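Local coordinates for capsid protein (Bocavirus gorilla/GBoV1/2009, PDB 7LNK) that builds the T=1 icosahedral shell of a parvovirus, sixty copies of the protein packing together into the virion's capsid, at residues A[65-70]-A[443-448]; A[138-143]-A[325-330]; A[473-478]-A[483-488]. One frame throughout, in Å; residues are numbered along the deposited sequence.

Contact 1 (A[65-70]-A[443-448]); sequences FNFNQY and VSCEIV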
ATOM      1  N   PHE A  65     -50.711 -85.054 -15.345  1.00 19.05           N
ATOM      2  CA  PHE A  65     -51.462 -84.470 -14.250  1.00 19.05           C
ATOM      3  C   PHE A  65     -52.683 -83.740 -14.782  1.00 19.05           C
ATOM      4  O   PHE A  65     -52.574 -82.907 -15.683  1.00 19.05           O
ATOM      5  CB  PHE A  65     -50.582 -83.498 -13.471  1.00 18.04           C
ATOM      6  CG  PHE A  65     -49.418 -84.143 -12.799  1.00 18.04           C
ATOM      7  CD1 PHE A  65     -49.541 -84.667 -11.536  1.00 18.04           C
ATOM      8  CD2 PHE A  65     -48.206 -84.253 -13.442  1.00 18.04           C
ATOM      9  CE1 PHE A  65     -48.483 -85.270 -10.919  1.00 18.04           C
ATOM     10  CE2 PHE A  65     -47.141 -84.861 -12.822  1.00 18.04           C
ATOM     11  CZ  PHE A  65     -47.284 -85.366 -11.558  1.00 18.04           C
ATOM     12  N   ASN A  66     -53.846 -84.051 -14.218  1.00 19.77           N
ATOM     13  CA  ASN A  66     -55.086 -83.360 -14.553  1.00 19.77           C
ATOM     14  C   ASN A  66     -55.643 -82.702 -13.305  1.00 19.77           C
ATOM     15  O   ASN A  66     -56.071 -83.389 -12.375  1.00 19.77           O
ATOM     16  CB  ASN A  66     -56.114 -84.311 -15.152  1.00 20.86           C
ATOM     17  CG  ASN A  66     -57.302 -83.582 -15.710  1.00 20.86           C
ATOM     18  OD1 ASN A  66     -57.191 -82.443 -16.145  1.00 20.86           O
ATOM     19  ND2 ASN A  66     -58.449 -84.231 -15.704  1.00 20.86           N
ATOM     20  N   PHE A  67     -55.633 -81.376 -13.283  1.00 19.17           N
ATOM     21  CA  PHE A  67     -56.148 -80.612 -12.160  1.00 19.17           C
ATOM     22  C   PHE A  67     -57.571 -80.120 -12.368  1.00 19.17           C
ATOM     23  O   PHE A  67     -58.075 -79.362 -11.541  1.00 19.17           O
ATOM     24  CB  PHE A  67     -55.219 -79.447 -11.845  1.00 18.37           C
ATOM     25  CG  PHE A  67     -53.869 -79.885 -11.412  1.00 18.37           C
ATOM     26  CD1 PHE A  67     -53.650 -80.279 -10.114  1.00 18.37           C
ATOM     27  CD2 PHE A  67     -52.827 -79.936 -12.308  1.00 18.37           C
ATOM     28  CE1 PHE A  67     -52.416 -80.699  -9.716  1.00 18.37           C
ATOM     29  CE2 PHE A  67     -51.596 -80.352 -11.915  1.00 18.37           C
ATOM     30  CZ  PHE A  67     -51.388 -80.735 -10.616  1.00 18.37           C
ATOM     31  N   ASN A  68     -58.235 -80.503 -13.458  1.00 19.82           N
ATOM     32  CA  ASN A  68     -59.480 -79.817 -13.779  1.00 19.82           C
ATOM     33  C   ASN A  68     -60.655 -80.569 -13.159  1.00 19.82           C
ATOM     34  O   ASN A  68     -61.226 -81.503 -13.723  1.00 19.82           O
ATOM     35  CB  ASN A  68     -59.596 -79.753 -15.294  1.00 19.80           C
ATOM     36  CG  ASN A  68     -60.730 -78.913 -15.763  1.00 19.80           C
ATOM     37  OD1 ASN A  68     -61.102 -77.951 -15.122  1.00 19.80           O
ATOM     38  ND2 ASN A  68     -61.296 -79.277 -16.903  1.00 19.80           N
ATOM     39  N   GLN A  69     -61.061 -80.076 -11.995  1.00 19.36           N
ATOM     40  CA  GLN A  69     -62.354 -80.252 -11.361  1.00 19.36           C
ATOM     41  C   GLN A  69     -62.409 -79.222 -10.245  1.00 19.36           C
ATOM     42  O   GLN A  69     -61.368 -78.785  -9.761  1.00 19.36           O
ATOM     43  CB  GLN A  69     -62.537 -81.679 -10.847  1.00 20.70           C
ATOM     44  CG  GLN A  69     -63.879 -81.968 -10.260  1.00 20.70           C
ATOM     45  CD  GLN A  69     -64.069 -83.421  -9.987  1.00 20.70           C
ATOM     46  OE1 GLN A  69     -63.274 -84.241 -10.408  1.00 20.70           O
ATOM     47  NE2 GLN A  69     -65.088 -83.749  -9.224  1.00 20.70           N
ATOM     48  N   TYR A  70     -63.607 -78.870  -9.789  1.00 19.29           N
ATOM     49  CA  TYR A  70     -63.632 -77.978  -8.636  1.00 19.29           C
ATOM     50  C   TYR A  70     -63.390 -78.721  -7.333  1.00 19.29           C
ATOM     51  O   TYR A  70     -62.793 -78.167  -6.407  1.00 19.29           O
ATOM     52  CB  TYR A  70     -64.939 -77.201  -8.560  1.00 18.95           C
ATOM     53  CG  TYR A  70     -65.081 -76.147  -9.615  1.00 18.95           C
ATOM     54  CD1 TYR A  70     -64.512 -74.900  -9.441  1.00 18.95           C
ATOM     55  CD2 TYR A  70     -65.817 -76.373 -10.754  1.00 18.95           C
ATOM     56  CE1 TYR A  70     -64.644 -73.930 -10.385  1.00 18.95           C
ATOM     57  CE2 TYR A  70     -65.953 -75.406 -11.701  1.00 18.95           C
ATOM     58  CZ  TYR A  70     -65.370 -74.185 -11.511  1.00 18.95           C
ATOM     59  OH  TYR A  70     -65.512 -73.215 -12.464  1.00 18.95           O
ATOM     60  N   VAL A 443     -47.154 -83.876  -5.470  1.00 16.84           N
ATOM     61  CA  VAL A 443     -47.524 -82.790  -6.362  1.00 16.84           C
ATOM     62  C   VAL A 443     -48.445 -81.857  -5.595  1.00 16.84           C
ATOM     63  O   VAL A 443     -49.409 -82.302  -4.966  1.00 16.84           O
ATOM     64  CB  VAL A 443     -48.173 -83.307  -7.657  1.00 16.73           C
ATOM     65  CG1 VAL A 443     -49.432 -84.092  -7.369  1.00 16.73           C
ATOM     66  CG2 VAL A 443     -48.461 -82.165  -8.598  1.00 16.73           C
ATOM     67  N   SER A 444     -48.127 -80.574  -5.608  1.00 16.96           N
ATOM     68  CA  SER A 444     -48.948 -79.573  -4.956  1.00 16.96           C
ATOM     69  C   SER A 444     -49.500 -78.619  -5.998  1.00 16.96           C
ATOM     70  O   SER A 444     -48.833 -78.318  -6.987  1.00 16.96           O
ATOM     71  CB  SER A 444     -48.159 -78.797  -3.907  1.00 17.28           C
ATOM     72  OG  SER A 444     -47.133 -78.033  -4.499  1.00 17.28           O
ATOM     73  N   CYS A 445     -50.727 -78.164  -5.784  1.00 17.53           N
ATOM     74  CA  CYS A 445     -51.356 -77.174  -6.643  1.00 17.53           C
ATOM     75  C   CYS A 445     -51.894 -76.053  -5.770  1.00 17.53           C
ATOM     76  O   CYS A 445     -52.809 -76.271  -4.972  1.00 17.53           O
ATOM     77  CB  CYS A 445     -52.473 -77.803  -7.473  1.00 18.66           C
ATOM     78  SG  CYS A 445     -53.245 -76.699  -8.654  1.00 18.66           S
ATOM     79  N   GLU A 446     -51.327 -74.863  -5.917  1.00 18.00           N
ATOM     80  CA  GLU A 446     -51.861 -73.655  -5.309  1.00 18.00           C
ATOM     81  C   GLU A 446     -52.566 -72.859  -6.390  1.00 18.00           C
ATOM     82  O   GLU A 446     -51.958 -72.525  -7.408  1.00 18.00           O
ATOM     83  CB  GLU A 446     -50.766 -72.788  -4.683  1.00 18.88           C
ATOM     84  CG  GLU A 446     -49.995 -73.380  -3.514  1.00 18.88           C
ATOM     85  CD  GLU A 446     -48.783 -74.201  -3.932  1.00 18.88           C
ATOM     86  OE1 GLU A 446     -48.574 -74.427  -5.142  1.00 18.88           O
ATOM     87  OE2 GLU A 446     -47.999 -74.582  -3.042  1.00 18.88           O
ATOM     88  N   ILE A 447     -53.838 -72.552  -6.180  1.00 17.54           N
ATOM     89  CA  ILE A 447     -54.573 -71.679  -7.081  1.00 17.54           C
ATOM     90  C   ILE A 447     -55.047 -70.467  -6.300  1.00 17.54           C
ATOM     91  O   ILE A 447     -55.578 -70.596  -5.194  1.00 17.54           O
ATOM     92  CB  ILE A 447     -55.767 -72.382  -7.752  1.00 17.50           C
ATOM     93  CG1 ILE A 447     -55.290 -73.521  -8.634  1.00 17.50           C
ATOM     94  CG2 ILE A 447     -56.516 -71.410  -8.627  1.00 17.50           C
ATOM     95  CD1 ILE A 447     -56.406 -74.345  -9.157  1.00 17.50           C
ATOM     96  N   VAL A 448     -54.835 -69.289  -6.871  1.00 17.97           N
ATOM     97  CA  VAL A 448     -55.405 -68.050  -6.370  1.00 17.97           C
ATOM     98  C   VAL A 448     -56.703 -67.828  -7.124  1.00 17.97           C
ATOM     99  O   VAL A 448     -56.734 -67.913  -8.355  1.00 17.97           O
ATOM    100  CB  VAL A 448     -54.446 -66.868  -6.552  1.00 18.17           C
ATOM    101  CG1 VAL A 448     -55.103 -65.595  -6.093  1.00 18.17           C
ATOM    102  CG2 VAL A 448     -53.172 -67.111  -5.793  1.00 18.17           C
TER
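The rings of Phe65 and Phe67 lean on Val443 and Cys445, the two residues of segment 443-448 that touch the rings. Phe67 has CG anti to its carbonyl carbon (chi1 -63°), which carries the ring across to the strand. Its CZ meets Val443 CG2 at 3.8 Å, with the methyl at the ring's edge and close to its plane. Further round the ring, CE1 of Phe67 approaches Cys445 CB obliquely at 3.7 Å. With SG anti to the backbone N (chi1 -176°), Cys445 brings its sulfur to Phe67 in a sulfur-aromatic contact, SG lying 4.4 Å from the Phe67 ring centroid and 29° off the ring normal. All four residues are buried. Strand 437-453 pairs antiparallel with strands 21-33 and 86-108, consistent with the jelly-roll beta-barrel at the core of parvovirus capsid proteins, and segment 65-70, where strand 62-65 runs out toward helix 76-85, lays two phenylalanines against it. Phe65, turned the same way, reaches Val443 CB with CE1 at 3.8 Å, also obliquely. Val443 therefore serves both rings, CG1 touching Phe65 while CG2 touches both. Trp153 meets both phenylalanine rings edge-to-face, as Phe30 of strand 21-33 meets Phe65.

Contact 2 (A[138-143]-A[325-330]); sequences HPWDED and LQWYQT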
ATOM      1  N   HIS A 138     -59.746 -83.858 -20.853  1.00 22.82           N
ATOM      2  CA  HIS A 138     -61.062 -83.567 -21.382  1.00 22.82           C
ATOM      3  C   HIS A 138     -62.010 -83.454 -20.205  1.00 22.82           C
ATOM      4  O   HIS A 138     -61.808 -84.115 -19.182  1.00 22.82           O
ATOM      5  CB  HIS A 138     -61.532 -84.654 -22.356  1.00 23.50           C
ATOM      6  CG  HIS A 138     -62.828 -84.345 -23.030  1.00 23.50           C
ATOM      7  ND1 HIS A 138     -64.047 -84.670 -22.482  1.00 23.50           N
ATOM      8  CD2 HIS A 138     -63.097 -83.686 -24.179  1.00 23.50           C
ATOM      9  CE1 HIS A 138     -65.011 -84.262 -23.285  1.00 23.50           C
ATOM     10  NE2 HIS A 138     -64.461 -83.658 -24.319  1.00 23.50           N
ATOM     11  N   PRO A 139     -63.016 -82.592 -20.296  1.00 22.95           N
ATOM     12  CA  PRO A 139     -63.953 -82.442 -19.183  1.00 22.95           C
ATOM     13  C   PRO A 139     -64.578 -83.763 -18.776  1.00 22.95           C
ATOM     14  O   PRO A 139     -64.809 -84.648 -19.599  1.00 22.95           O
ATOM     15  CB  PRO A 139     -64.994 -81.475 -19.742  1.00 22.75           C
ATOM     16  CG  PRO A 139     -64.249 -80.678 -20.699  1.00 22.75           C
ATOM     17  CD  PRO A 139     -63.211 -81.546 -21.309  1.00 22.75           C
ATOM     18  N   TRP A 140     -64.845 -83.881 -17.479  1.00 23.20           N
ATOM     19  CA  TRP A 140     -65.511 -84.996 -16.821  1.00 23.20           C
ATOM     20  C   TRP A 140     -64.709 -86.285 -16.872  1.00 23.20           C
ATOM     21  O   TRP A 140     -65.290 -87.366 -16.781  1.00 23.20           O
ATOM     22  CB  TRP A 140     -66.897 -85.253 -17.413  1.00 22.84           C
ATOM     23  CG  TRP A 140     -67.826 -84.112 -17.238  1.00 22.84           C
ATOM     24  CD1 TRP A 140     -68.110 -83.149 -18.151  1.00 22.84           C
ATOM     25  CD2 TRP A 140     -68.568 -83.784 -16.065  1.00 22.84           C
ATOM     26  NE1 TRP A 140     -68.999 -82.252 -17.632  1.00 22.84           N
ATOM     27  CE2 TRP A 140     -69.296 -82.618 -16.348  1.00 22.84           C
ATOM     28  CE3 TRP A 140     -68.696 -84.369 -14.806  1.00 22.84           C
ATOM     29  CZ2 TRP A 140     -70.134 -82.025 -15.420  1.00 22.84           C
ATOM     30  CZ3 TRP A 140     -69.528 -83.773 -13.887  1.00 22.84           C
ATOM     31  CH2 TRP A 140     -70.235 -82.618 -14.197  1.00 22.84           C
ATOM     32  N   ASP A 141     -63.394 -86.205 -17.013  1.00 23.55           N
ATOM     33  CA  ASP A 141     -62.557 -87.389 -16.938  1.00 23.55           C
ATOM     34  C   ASP A 141     -62.300 -87.774 -15.490  1.00 23.55           C
ATOM     35  O   ASP A 141     -62.329 -86.938 -14.587  1.00 23.55           O
ATOM     36  CB  ASP A 141     -61.231 -87.158 -17.653  1.00 24.00           C
ATOM     37  CG  ASP A 141     -61.383 -87.111 -19.148  1.00 24.00           C
ATOM     38  OD1 ASP A 141     -62.452 -87.514 -19.646  1.00 24.00           O
ATOM     39  OD2 ASP A 141     -60.427 -86.689 -19.828  1.00 24.00           O
ATOM     40  N   GLU A 142     -62.030 -89.056 -15.276  1.00 23.74           N
ATOM     41  CA  GLU A 142     -61.714 -89.561 -13.951  1.00 23.74           C
ATOM     42  C   GLU A 142     -60.231 -89.493 -13.628  1.00 23.74           C
ATOM     43  O   GLU A 142     -59.822 -89.952 -12.559  1.00 23.74           O
ATOM     44  CB  GLU A 142     -62.206 -90.998 -13.809  1.00 26.33           C
ATOM     45  CG  GLU A 142     -63.702 -91.107 -13.821  1.00 26.33           C
ATOM     46  CD  GLU A 142     -64.181 -92.527 -13.718  1.00 26.33           C
ATOM     47  OE1 GLU A 142     -63.349 -93.447 -13.829  1.00 26.33           O
ATOM     48  OE2 GLU A 142     -65.394 -92.726 -13.521  1.00 26.33           O
ATOM     49  N   ASP A 143     -59.422 -88.943 -14.522  1.00 22.40           N
ATOM     50  CA  ASP A 143     -57.993 -88.786 -14.307  1.00 22.40           C
ATOM     51  C   ASP A 143     -57.654 -87.692 -13.306  1.00 22.40           C
ATOM     52  O   ASP A 143     -56.481 -87.519 -12.974  1.00 22.40           O
ATOM     53  CB  ASP A 143     -57.299 -88.526 -15.646  1.00 22.80           C
ATOM     54  CG  ASP A 143     -57.789 -87.269 -16.332  1.00 22.80           C
ATOM     55  OD1 ASP A 143     -58.536 -86.493 -15.714  1.00 22.80           O
ATOM     56  OD2 ASP A 143     -57.429 -87.056 -17.505  1.00 22.80           O
ATOM     57  N   LEU A 325     -77.852 -83.324 -17.227  1.00 26.09           N
ATOM     58  CA  LEU A 325     -76.472 -83.644 -16.906  1.00 26.09           C
ATOM     59  C   LEU A 325     -76.450 -84.710 -15.821  1.00 26.09           C
ATOM     60  O   LEU A 325     -77.187 -84.615 -14.838  1.00 26.09           O
ATOM     61  CB  LEU A 325     -75.746 -82.389 -16.434  1.00 25.42           C
ATOM     62  CG  LEU A 325     -74.236 -82.398 -16.246  1.00 25.42           C
ATOM     63  CD1 LEU A 325     -73.600 -83.332 -17.237  1.00 25.42           C
ATOM     64  CD2 LEU A 325     -73.711 -81.005 -16.452  1.00 25.42           C
ATOM     65  N   GLN A 326     -75.627 -85.736 -16.004  1.00 25.53           N
ATOM     66  CA  GLN A 326     -75.591 -86.825 -15.044  1.00 25.53           C
ATOM     67  C   GLN A 326     -74.195 -87.427 -15.026  1.00 25.53           C
ATOM     68  O   GLN A 326     -73.552 -87.531 -16.068  1.00 25.53           O
ATOM     69  CB  GLN A 326     -76.641 -87.870 -15.404  1.00 26.23           C
ATOM     70  CG  GLN A 326     -76.873 -88.925 -14.377  1.00 26.23           C
ATOM     71  CD  GLN A 326     -78.037 -89.794 -14.746  1.00 26.23           C
ATOM     72  OE1 GLN A 326     -78.701 -89.559 -15.748  1.00 26.23           O
ATOM     73  NE2 GLN A 326     -78.313 -90.791 -13.928  1.00 26.23           N
ATOM     74  N   TRP A 327     -73.733 -87.825 -13.843  1.00 24.99           N
ATOM     75  CA  TRP A 327     -72.403 -88.396 -13.708  1.00 24.99           C
ATOM     76  C   TRP A 327     -72.390 -89.357 -12.532  1.00 24.99           C
ATOM     77  O   TRP A 327     -73.204 -89.249 -11.616  1.00 24.99           O
ATOM     78  CB  TRP A 327     -71.337 -87.314 -13.516  1.00 24.14           C
ATOM     79  CG  TRP A 327     -71.485 -86.492 -12.274  1.00 24.14           C
ATOM     80  CD1 TRP A 327     -70.899 -86.721 -11.072  1.00 24.14           C
ATOM     81  CD2 TRP A 327     -72.266 -85.307 -12.117  1.00 24.14           C
ATOM     82  NE1 TRP A 327     -71.262 -85.757 -10.174  1.00 24.14           N
ATOM     83  CE2 TRP A 327     -72.103 -84.875 -10.793  1.00 24.14           C
ATOM     84  CE3 TRP A 327     -73.086 -84.569 -12.970  1.00 24.14           C
ATOM     85  CZ2 TRP A 327     -72.728 -83.740 -10.300  1.00 24.14           C
ATOM     86  CZ3 TRP A 327     -73.702 -83.451 -12.483  1.00 24.14           C
ATOM     87  CH2 TRP A 327     -73.522 -83.044 -11.159  1.00 24.14           C
ATOM     88  N   TYR A 328     -71.462 -90.311 -12.567  1.00 25.19           N
ATOM     89  CA  TYR A 328     -71.211 -91.169 -11.418  1.00 25.19           C
ATOM     90  C   TYR A 328     -70.183 -90.527 -10.506  1.00 25.19           C
ATOM     91  O   TYR A 328     -69.234 -89.890 -10.967  1.00 25.19           O
ATOM     92  CB  TYR A 328     -70.726 -92.566 -11.794  1.00 26.56           C
ATOM     93  CG  TYR A 328     -71.728 -93.412 -12.514  1.00 26.56           C
ATOM     94  CD1 TYR A 328     -72.771 -93.996 -11.829  1.00 26.56           C
ATOM     95  CD2 TYR A 328     -71.561 -93.734 -13.846  1.00 26.56           C
ATOM     96  CE1 TYR A 328     -73.672 -94.790 -12.463  1.00 26.56           C
ATOM     97  CE2 TYR A 328     -72.456 -94.543 -14.488  1.00 26.56           C
ATOM     98  CZ  TYR A 328     -73.510 -95.066 -13.791  1.00 26.56           C
ATOM     99  OH  TYR A 328     -74.414 -95.876 -14.420  1.00 26.56           O
ATOM    100  N   GLN A 329     -70.382 -90.700  -9.205  1.00 25.63           N
ATOM    101  CA  GLN A 329     -69.562 -89.983  -8.244  1.00 25.63           C
ATOM    102  C   GLN A 329     -68.219 -90.670  -8.017  1.00 25.63           C
ATOM    103  O   GLN A 329     -67.231 -90.012  -7.679  1.00 25.63           O
ATOM    104  CB  GLN A 329     -70.341 -89.817  -6.944  1.00 24.97           C
ATOM    105  CG  GLN A 329     -69.701 -88.871  -5.986  1.00 24.97           C
ATOM    106  CD  GLN A 329     -69.616 -87.472  -6.533  1.00 24.97           C
ATOM    107  OE1 GLN A 329     -70.622 -86.868  -6.864  1.00 24.97           O
ATOM    108  NE2 GLN A 329     -68.406 -86.948  -6.631  1.00 24.97           N
ATOM    109  N   THR A 330     -68.152 -91.982  -8.202  1.00 26.72           N
ATOM    110  CA  THR A 330     -66.906 -92.722  -8.074  1.00 26.72           C
ATOM    111  C   THR A 330     -66.690 -93.579  -9.309  1.00 26.72           C
ATOM    112  O   THR A 330     -67.637 -93.878 -10.041  1.00 26.72           O
ATOM    113  CB  THR A 330     -66.885 -93.619  -6.826  1.00 27.44           C
ATOM    114  OG1 THR A 330     -67.930 -94.590  -6.906  1.00 27.44           O
ATOM    115  CG2 THR A 330     -67.073 -92.795  -5.577  1.00 27.44           C
TER
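Trp140 sets the rim of its indole over one face of Trp327: Trp140 CZ3 stands 3.5 Å above that plane, with Trp327 CD2 3.6 Å from it. Trp327 CG lies between its backbone N and carbonyl carbon (chi1 63°), turning this face to Trp140. Trp140 CH2 continues over the same indole, 3.7 Å from Trp327 CE3. The six-membered rings have centroids 5.0 Å apart and planes inclined at 36°, neither a stack nor edge-to-face. One face of Trp140 carries Leu325 CD1 toward its rim, while Leu325 CD2 comes within 3.9 Å of Trp140 CZ2. Trp140 is the third residue of a type II turn from His138 to Asp141, as its positive phi of 66° fits. Two residues further along, Glu142 OE2 lies 4.3 Å from Thr330 O; the two do not bond but share a partner, since Arg255 of the second subunit salt-bridges the carboxylate and hydrogen-bonds the carbonyl. Arg239 of that subunit adds a cation-pi contact to Trp140, so the buried aromatic pair borders a subunit interface. His385 meets both tryptophans edge-to-face. The loop between strands 123-128 and 153-160 packs on strand 326-328 and the residues flanking it; that strand pairs antiparallel with strand 339-341.

Contact 3 (A[473-478]-A[483-488]); sequences GGTENV and HVDSAG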
ATOM      1  N   GLY A 473     -75.288 -92.142   5.071  1.00 28.11           N
ATOM      2  CA  GLY A 473     -75.053 -93.426   4.445  1.00 28.11           C
ATOM      3  C   GLY A 473     -73.806 -94.064   5.009  1.00 28.11           C
ATOM      4  O   GLY A 473     -73.121 -93.494   5.849  1.00 28.11           O
ATOM      5  N   GLY A 474     -73.538 -95.274   4.570  1.00 30.80           N
ATOM      6  CA  GLY A 474     -72.333 -95.965   4.978  1.00 30.80           C
ATOM      7  C   GLY A 474     -72.594 -97.452   5.069  1.00 30.80           C
ATOM      8  O   GLY A 474     -73.651 -97.947   4.692  1.00 30.80           O
ATOM      9  N   THR A 475     -71.597 -98.160   5.595  1.00 31.59           N
ATOM     10  CA  THR A 475     -71.796 -99.572   5.891  1.00 31.59           C
ATOM     11  C   THR A 475     -72.732 -99.747   7.076  1.00 31.59           C
ATOM     12  O   THR A 475     -73.616-100.610   7.058  1.00 31.59           O
ATOM     13  CB  THR A 475     -70.457-100.253   6.152  1.00 31.19           C
ATOM     14  OG1 THR A 475     -69.761 -99.561   7.196  1.00 31.19           O
ATOM     15  CG2 THR A 475     -69.616-100.273   4.895  1.00 31.19           C
ATOM     16  N   GLU A 476     -72.554 -98.936   8.112  1.00 31.81           N
ATOM     17  CA  GLU A 476     -73.421 -98.945   9.278  1.00 31.81           C
ATOM     18  C   GLU A 476     -74.514 -97.892   9.184  1.00 31.81           C
ATOM     19  O   GLU A 476     -75.303 -97.746  10.119  1.00 31.81           O
ATOM     20  CB  GLU A 476     -72.584 -98.742  10.536  1.00 33.42           C
ATOM     21  CG  GLU A 476     -71.613 -99.878  10.770  1.00 33.42           C
ATOM     22  CD  GLU A 476     -70.713 -99.643  11.959  1.00 33.42           C
ATOM     23  OE1 GLU A 476     -70.723 -98.518  12.498  1.00 33.42           O
ATOM     24  OE2 GLU A 476     -69.989-100.583  12.348  1.00 33.42           O
ATOM     25  N   ASN A 477     -74.555 -97.146   8.083  1.00 30.57           N
ATOM     26  CA  ASN A 477     -75.568 -96.128   7.808  1.00 30.57           C
ATOM     27  C   ASN A 477     -75.590 -95.040   8.864  1.00 30.57           C
ATOM     28  O   ASN A 477     -76.607 -94.373   9.048  1.00 30.57           O
ATOM     29  CB  ASN A 477     -76.961 -96.747   7.676  1.00 31.98           C
ATOM     30  CG  ASN A 477     -77.114 -97.563   6.425  1.00 31.98           C
ATOM     31  OD1 ASN A 477     -77.258 -97.019   5.332  1.00 31.98           O
ATOM     32  ND2 ASN A 477     -77.094 -98.879   6.573  1.00 31.98           N
ATOM     33  N   VAL A 478     -74.494 -94.875   9.601  1.00 28.81           N
ATOM     34  CA  VAL A 478     -74.365 -93.780  10.548  1.00 28.81           C
ATOM     35  C   VAL A 478     -73.523 -92.631  10.001  1.00 28.81           C
ATOM     36  O   VAL A 478     -73.369 -91.607  10.673  1.00 28.81           O
ATOM     37  CB  VAL A 478     -73.817 -94.316  11.889  1.00 29.40           C
ATOM     38  CG1 VAL A 478     -72.380 -94.767  11.751  1.00 29.40           C
ATOM     39  CG2 VAL A 478     -74.040 -93.334  13.024  1.00 29.40           C
ATOM     40  N   HIS A 483     -68.146 -87.503   4.798  1.00 24.05           N
ATOM     41  CA  HIS A 483     -67.436 -87.968   5.972  1.00 24.05           C
ATOM     42  C   HIS A 483     -66.928 -89.366   5.668  1.00 24.05           C
ATOM     43  O   HIS A 483     -67.433 -90.034   4.766  1.00 24.05           O
ATOM     44  CB  HIS A 483     -68.344 -87.985   7.195  1.00 24.39           C
ATOM     45  CG  HIS A 483     -67.614 -88.177   8.481  1.00 24.39           C
ATOM     46  ND1 HIS A 483     -66.753 -87.232   8.985  1.00 24.39           N
ATOM     47  CD2 HIS A 483     -67.584 -89.212   9.349  1.00 24.39           C
ATOM     48  CE1 HIS A 483     -66.241 -87.661  10.122  1.00 24.39           C
ATOM     49  NE2 HIS A 483     -66.726 -88.863  10.364  1.00 24.39           N
ATOM     50  N   VAL A 484     -65.894 -89.797   6.385  1.00 24.60           N
ATOM     51  CA  VAL A 484     -65.394 -91.151   6.187  1.00 24.60           C
ATOM     52  C   VAL A 484     -66.236 -92.157   6.961  1.00 24.60           C
ATOM     53  O   VAL A 484     -66.883 -91.837   7.963  1.00 24.60           O
ATOM     54  CB  VAL A 484     -63.908 -91.259   6.560  1.00 23.50           C
ATOM     55  CG1 VAL A 484     -63.090 -90.445   5.597  1.00 23.50           C
ATOM     56  CG2 VAL A 484     -63.690 -90.788   7.971  1.00 23.50           C
ATOM     57  N   ASP A 485     -66.220 -93.390   6.480  1.00 26.08           N
ATOM     58  CA  ASP A 485     -66.944 -94.521   7.027  1.00 26.08           C
ATOM     59  C   ASP A 485     -66.036 -95.319   7.966  1.00 26.08           C
ATOM     60  O   ASP A 485     -64.873 -94.978   8.187  1.00 26.08           O
ATOM     61  CB  ASP A 485     -67.450 -95.380   5.870  1.00 28.67           C
ATOM     62  CG  ASP A 485     -68.344 -96.494   6.304  1.00 28.67           C
ATOM     63  OD1 ASP A 485     -68.639 -96.594   7.510  1.00 28.67           O
ATOM     64  OD2 ASP A 485     -68.747 -97.283   5.430  1.00 28.67           O
ATOM     65  N   SER A 486     -66.582 -96.399   8.527  1.00 26.60           N
ATOM     66  CA  SER A 486     -65.789 -97.296   9.361  1.00 26.60           C
ATOM     67  C   SER A 486     -64.683 -97.961   8.558  1.00 26.60           C
ATOM     68  O   SER A 486     -63.556 -98.118   9.039  1.00 26.60           O
ATOM     69  CB  SER A 486     -66.690 -98.351   9.993  1.00 28.17           C
ATOM     70  OG  SER A 486     -67.624 -97.755  10.869  1.00 28.17           O
ATOM     71  N   ALA A 487     -64.992 -98.372   7.332  1.00 26.16           N
ATOM     72  CA  ALA A 487     -63.988 -98.950   6.453  1.00 26.16           C
ATOM     73  C   ALA A 487     -63.012 -97.915   5.926  1.00 26.16           C
ATOM     74  O   ALA A 487     -62.034 -98.287   5.271  1.00 26.16           O
ATOM     75  CB  ALA A 487     -64.665 -99.650   5.281  1.00 26.53           C
ATOM     76  N   GLY A 488     -63.247 -96.640   6.196  1.00 25.40           N
ATOM     77  CA  GLY A 488     -62.503 -95.580   5.570  1.00 25.40           C
ATOM     78  C   GLY A 488     -63.106 -95.089   4.283  1.00 25.40           C
ATOM     79  O   GLY A 488     -62.464 -94.306   3.578  1.00 25.40           O
TER
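Thr475 and Asp485 join two neighbouring loops by two hydrogen bonds that converge on one carboxylate oxygen, Asp485 OD2, from the backbone N and the hydroxyl of the threonine. The two loops precede and follow the short strand 479-480 along the chain, at the periphery of the parvovirus capsid protein, the centre of the contact about 29 Å from the centre of the chain. Along the threonine side chain, CB comes first, 3.5 Å from Asp485 OD2. At the branch, CG2 flanks the same oxygen, while OG1 turns between the backbone N and the carbonyl carbon (chi1 55°) and donates to Asp485 OD2 over 3.1 Å. The hydroxyl is received by the syn lone pair of Asp485 OD2, on the side of OD1. The backbone bond takes a different approach: Thr475 N lies 3.0 Å from Asp485 OD2 with an N-H...O angle of 155°, and the N-H arrives from above the carboxylate plane, 36° out of it. Two donors of one residue, coming from different directions, therefore help to fix the rotation of the carboxylate. Asp485 extends to them with its CG anti to the backbone N. Both donors would favour a charged carboxylate, although Glu476 OE1, 5.7 Å from Asp485 OD1, may oppose this slightly. On the flank, the Ser486 hydroxyl is hydrogen-bonded to Thr42 O of the third subunit. Glu476 packs on Ile44 of that subunit, which places this partly solvent-exposed contact beside an interface. Glu476, its side chain extended beyond CG, brings OE1 to 3.6 Å from Ser486 OG without bonding to it.

Contacts 1 and 2 are neighbours, their centres 16 Å apart, and along the sequence contact 2 is nested inside the loop that contact 1 closes. Asn66 of contact 1 lies next to Asp143 of contact 2. Trp153, at the start of strand 153-160, is shared by both: it packs in contact 1 and its NE1 bonds to Asp143 O. Contact 3 follows both in series and lies apart, its centre 28 Å from that of contact 1 and 23 Å from that of contact 2. Contact 1 probably lies in the jelly-roll core; contacts 2 and 3 meet the second and the third subunit respectively, as befits a chain assembled into a shell.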